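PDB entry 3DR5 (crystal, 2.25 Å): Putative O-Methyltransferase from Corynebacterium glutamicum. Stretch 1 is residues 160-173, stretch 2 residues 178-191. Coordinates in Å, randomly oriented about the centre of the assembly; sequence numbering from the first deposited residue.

Stretch 1 160-173: VLADALLDGTIADQ
Stretch 2 178-191: RDTQAARDADEYIR

Stretch 1 leaves a β-strand at V160 and L161 and continues as an irregular chain that lies against the helix of stretch 2, residues 178-190. A type II turn from L161 to A164 overlaps a type I turn from D163 to L166. L166 (φ/ψ 46/54), D167 (57/19) and G168 (91/-8) then take positive φ; at G168 a β-carbon would jam against the preceding carbonyl oxygen. The G168 N to L165 O hydrogen bond (2.9 Å) secures this bend. The stretches run in opposite senses: L161 meets I190 near the end of the helix, and I170 meets T180 near its start. CA atoms of A164 and A183 lie 6.3 Å apart, those of I170 and T180 5.8 Å. Along the helix, i+4 to i hydrogen bonds such as R184 N to T180 O (2.8 Å) hold the backbone regular.

The contact buries 466 Å² in total, and three apolar side-chain pairs contribute to it. L161 (m, t) places CD1 3.5 Å from CD1 of I190 (m, t). The small A183, its CB directed toward stretch 1, admits two larger side chains: L166 CD1 (m, t) at 4.0 Å and I170 CG2 (p, t) at 4.1 Å from that CB. I170 CG2 lies 3.5 Å from both T180 O and T180 OG1, and T169 CG2 approaches T180 OG1 to 3.4 Å. T180 (t) therefore presents its hydroxyl to methyl groups, and OG1 is buried without a polar partner.

No direct hydrogen bond joins the stretches; a water bridges them instead, donating to A164 O (2.5 Å) and A183 O (2.9 Å). R184 (chi1 -140°, chi2 t, chi3 m) brings NH1 within 2.4 Å of A171 N, near the guanidinium plane, but both atoms are donors. Within the helical stretch, D187 (t) accepts a salt-bridging hydrogen bond from R191, NH1 to OD2 2.7 Å, while its OD1 lies 3.7 Å from L165 CD2.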

# COMPACT_ATOMS: atom_id res chain seq x y z
N VAL A 160 9.38 -2.67 3.81
CA VAL A 160 9.33 -1.82 2.62
C VAL A 160 10.75 -1.47 2.16
O VAL A 160 11.50 -0.81 2.88
CB VAL A 160 8.54 -0.53 2.90
CG1 VAL A 160 8.45 0.31 1.64
CG2 VAL A 160 7.14 -0.88 3.40
N LEU A 161 11.10 -1.92 0.95
CA LEU A 161 12.43 -1.69 0.39
C LEU A 161 12.43 -0.69 -0.77
O LEU A 161 12.00 -1.01 -1.88
CB LEU A 161 13.04 -3.02 -0.08
CG LEU A 161 13.04 -4.12 1.00
CD1 LEU A 161 13.46 -5.46 0.38
CD2 LEU A 161 13.98 -3.73 2.13
N ALA A 162 12.91 0.52 -0.50
CA ALA A 162 12.97 1.58 -1.50
C ALA A 162 13.95 1.31 -2.64
O ALA A 162 15.01 0.72 -2.42
CB ALA A 162 13.31 2.90 -0.83
N ASP A 163 13.59 1.77 -3.84
CA ASP A 163 14.41 1.65 -5.04
C ASP A 163 15.05 0.28 -5.27
O ASP A 163 16.09 0.19 -5.92
CB ASP A 163 15.53 2.70 -5.01
CG ASP A 163 15.01 4.09 -4.70
OD1 ASP A 163 13.93 4.44 -5.22
OD2 ASP A 163 15.69 4.84 -3.96
N ALA A 164 14.43 -0.77 -4.76
CA ALA A 164 14.96 -2.12 -4.87
C ALA A 164 14.93 -2.78 -6.24
O ALA A 164 15.54 -3.83 -6.45
CB ALA A 164 14.26 -3.02 -3.87
N LEU A 165 14.22 -2.16 -7.18
CA LEU A 165 14.07 -2.71 -8.51
C LEU A 165 14.90 -1.98 -9.56
O LEU A 165 14.93 -2.38 -10.72
CB LEU A 165 12.59 -2.67 -8.91
CG LEU A 165 11.61 -3.50 -8.08
CD1 LEU A 165 10.18 -3.04 -8.34
CD2 LEU A 165 11.77 -4.97 -8.43
N LEU A 166 15.57 -0.92 -9.13
CA LEU A 166 16.41 -0.12 -10.01
C LEU A 166 15.73 0.23 -11.33
O LEU A 166 16.28 -0.03 -12.41
CB LEU A 166 17.76 -0.81 -10.24
CG LEU A 166 18.64 -0.94 -8.99
CD1 LEU A 166 19.96 -1.62 -9.33
CD2 LEU A 166 18.90 0.45 -8.42
N ASP A 167 14.53 0.80 -11.23
CA ASP A 167 13.78 1.23 -12.40
C ASP A 167 13.50 0.13 -13.43
O ASP A 167 13.19 0.42 -14.59
CB ASP A 167 14.53 2.38 -13.08
CG ASP A 167 14.46 3.67 -12.29
OD1 ASP A 167 13.33 4.10 -11.97
OD2 ASP A 167 15.51 4.27 -11.99
N GLY A 168 13.59 -1.12 -12.99
CA GLY A 168 13.36 -2.24 -13.88
C GLY A 168 14.67 -2.67 -14.53
O GLY A 168 14.73 -3.70 -15.21
N THR A 169 15.72 -1.88 -14.32
CA THR A 169 17.05 -2.15 -14.87
C THR A 169 17.39 -3.64 -14.88
O THR A 169 18.03 -4.12 -15.82
CB THR A 169 18.14 -1.40 -14.06
OG1 THR A 169 18.25 -0.05 -14.53
CG2 THR A 169 19.49 -2.10 -14.18
N ILE A 170 16.98 -4.36 -13.84
CA ILE A 170 17.30 -5.78 -13.74
C ILE A 170 16.68 -6.61 -14.87
O ILE A 170 15.85 -6.12 -15.63
CB ILE A 170 16.96 -6.34 -12.33
CG1 ILE A 170 15.52 -6.02 -11.94
CG2 ILE A 170 17.92 -5.72 -11.30
CD1 ILE A 170 15.19 -6.39 -10.51
N ALA A 171 17.09 -7.88 -14.96
CA ALA A 171 16.67 -8.78 -16.04
C ALA A 171 17.01 -8.10 -17.37
O ALA A 171 16.13 -7.81 -18.19
CB ALA A 171 15.19 -9.07 -15.97
N ASP A 172 18.30 -7.83 -17.59
CA ASP A 172 18.75 -7.18 -18.82
C ASP A 172 20.17 -7.65 -19.13
O ASP A 172 21.11 -7.34 -18.41
CB ASP A 172 18.74 -5.66 -18.61
CG ASP A 172 18.61 -4.89 -19.91
OD1 ASP A 172 19.14 -5.35 -20.94
OD2 ASP A 172 17.99 -3.81 -19.89
N GLN A 173 20.31 -8.38 -20.23
CA GLN A 173 21.60 -8.91 -20.64
C GLN A 173 22.71 -7.88 -20.65
O GLN A 173 23.77 -8.09 -20.06
CB GLN A 173 21.50 -9.56 -22.03
CG GLN A 173 20.70 -10.87 -22.07
CD GLN A 173 19.22 -10.68 -21.77
OE1 GLN A 173 18.60 -9.75 -22.28
NE2 GLN A 173 18.65 -11.57 -20.97
N ARG A 178 27.79 -4.82 -10.52
CA ARG A 178 27.87 -5.37 -9.18
C ARG A 178 26.48 -5.21 -8.55
O ARG A 178 25.93 -6.15 -7.99
CB ARG A 178 28.90 -4.59 -8.35
N ASP A 179 25.93 -4.01 -8.66
CA ASP A 179 24.63 -3.69 -8.07
C ASP A 179 23.41 -4.38 -8.67
O ASP A 179 22.64 -5.01 -7.94
CB ASP A 179 24.43 -2.17 -8.05
CG ASP A 179 25.26 -1.48 -6.96
OD1 ASP A 179 25.76 -2.19 -6.05
OD2 ASP A 179 25.40 -0.24 -7.01
N THR A 180 23.26 -4.25 -9.98
CA THR A 180 22.13 -4.86 -10.66
C THR A 180 22.05 -6.35 -10.31
O THR A 180 20.95 -6.90 -10.12
CB THR A 180 22.27 -4.70 -12.20
OG1 THR A 180 20.98 -4.78 -12.80
CG2 THR A 180 23.15 -5.80 -12.79
N GLN A 181 23.20 -7.00 -10.23
CA GLN A 181 23.27 -8.43 -9.92
C GLN A 181 22.85 -8.73 -8.48
O GLN A 181 22.27 -9.78 -8.20
CB GLN A 181 24.70 -8.94 -10.16
CG GLN A 181 24.86 -10.44 -10.06
CD GLN A 181 26.26 -10.89 -10.47
OE1 GLN A 181 26.95 -10.18 -11.20
NE2 GLN A 181 26.66 -12.07 -10.02
N ALA A 182 23.15 -7.79 -7.58
CA ALA A 182 22.79 -7.95 -6.18
C ALA A 182 21.28 -7.68 -6.03
O ALA A 182 20.58 -8.42 -5.34
CB ALA A 182 23.59 -6.98 -5.31
N ALA A 183 20.79 -6.64 -6.70
CA ALA A 183 19.37 -6.30 -6.66
C ALA A 183 18.58 -7.48 -7.28
O ALA A 183 17.52 -7.85 -6.78
CB ALA A 183 19.12 -5.01 -7.44
N ARG A 184 19.10 -8.07 -8.36
CA ARG A 184 18.43 -9.20 -9.01
C ARG A 184 18.35 -10.40 -8.05
O ARG A 184 17.30 -11.04 -7.94
CB ARG A 184 19.18 -9.64 -10.27
CG ARG A 184 18.27 -10.02 -11.42
CD ARG A 184 18.97 -10.89 -12.45
NE ARG A 184 20.18 -10.28 -12.99
CZ ARG A 184 20.22 -9.10 -13.60
NH1 ARG A 184 19.12 -8.39 -13.75
NH2 ARG A 184 21.37 -8.63 -14.06
N ASP A 185 19.44 -10.69 -7.35
CA ASP A 185 19.46 -11.81 -6.40
C ASP A 185 18.52 -11.55 -5.23
O ASP A 185 17.87 -12.47 -4.71
CB ASP A 185 20.88 -12.07 -5.87
CG ASP A 185 20.92 -13.21 -4.88
OD1 ASP A 185 20.70 -12.97 -3.67
OD2 ASP A 185 21.16 -14.36 -5.31
N ALA A 186 18.45 -10.29 -4.80
CA ALA A 186 17.56 -9.91 -3.70
C ALA A 186 16.11 -10.18 -4.15
O ALA A 186 15.35 -10.85 -3.44
CB ALA A 186 17.74 -8.43 -3.38
N ASP A 187 15.73 -9.67 -5.31
CA ASP A 187 14.38 -9.86 -5.84
C ASP A 187 14.07 -11.36 -5.92
O ASP A 187 13.06 -11.83 -5.39
CB ASP A 187 14.28 -9.20 -7.23
CG ASP A 187 12.87 -9.23 -7.79
OD1 ASP A 187 11.99 -8.50 -7.27
OD2 ASP A 187 12.63 -9.99 -8.76
N GLU A 188 14.94 -12.11 -6.59
CA GLU A 188 14.76 -13.55 -6.73
C GLU A 188 14.69 -14.22 -5.35
O GLU A 188 13.88 -15.13 -5.13
CB GLU A 188 15.91 -14.14 -7.55
CG GLU A 188 15.93 -15.66 -7.61
CD GLU A 188 17.04 -16.17 -8.50
OE1 GLU A 188 17.14 -15.69 -9.65
OE2 GLU A 188 17.79 -17.07 -8.07
N TYR A 189 15.53 -13.78 -4.43
CA TYR A 189 15.54 -14.33 -3.07
C TYR A 189 14.25 -13.96 -2.33
O TYR A 189 13.65 -14.81 -1.66
CB TYR A 189 16.72 -13.79 -2.27
CG TYR A 189 16.74 -14.29 -0.85
CD1 TYR A 189 17.02 -15.63 -0.57
CD2 TYR A 189 16.44 -13.44 0.22
CE1 TYR A 189 17.01 -16.10 0.73
CE2 TYR A 189 16.43 -13.91 1.53
CZ TYR A 189 16.71 -15.24 1.78
OH TYR A 189 16.71 -15.72 3.07
N ILE A 190 13.84 -12.70 -2.44
CA ILE A 190 12.63 -12.24 -1.78
C ILE A 190 11.41 -13.03 -2.28
O ILE A 190 10.54 -13.41 -1.50
CB ILE A 190 12.42 -10.72 -2.01
CG1 ILE A 190 13.36 -9.93 -1.09
CG2 ILE A 190 10.95 -10.33 -1.78
CD1 ILE A 190 13.42 -8.44 -1.40
N ARG A 191 11.35 -13.29 -3.59
CA ARG A 191 10.23 -14.02 -4.16
C ARG A 191 10.24 -15.52 -3.82
O ARG A 191 9.31 -16.24 -4.16
CB ARG A 191 10.20 -13.83 -5.67
CG ARG A 191 9.74 -12.44 -6.11
CD ARG A 191 10.20 -12.13 -7.53
NE ARG A 191 10.38 -13.36 -8.28
CZ ARG A 191 11.38 -13.58 -9.13
NH1 ARG A 191 12.31 -12.65 -9.33
NH2 ARG A 191 11.46 -14.73 -9.76
O HOH W 1 15.54 -6.17 -5.46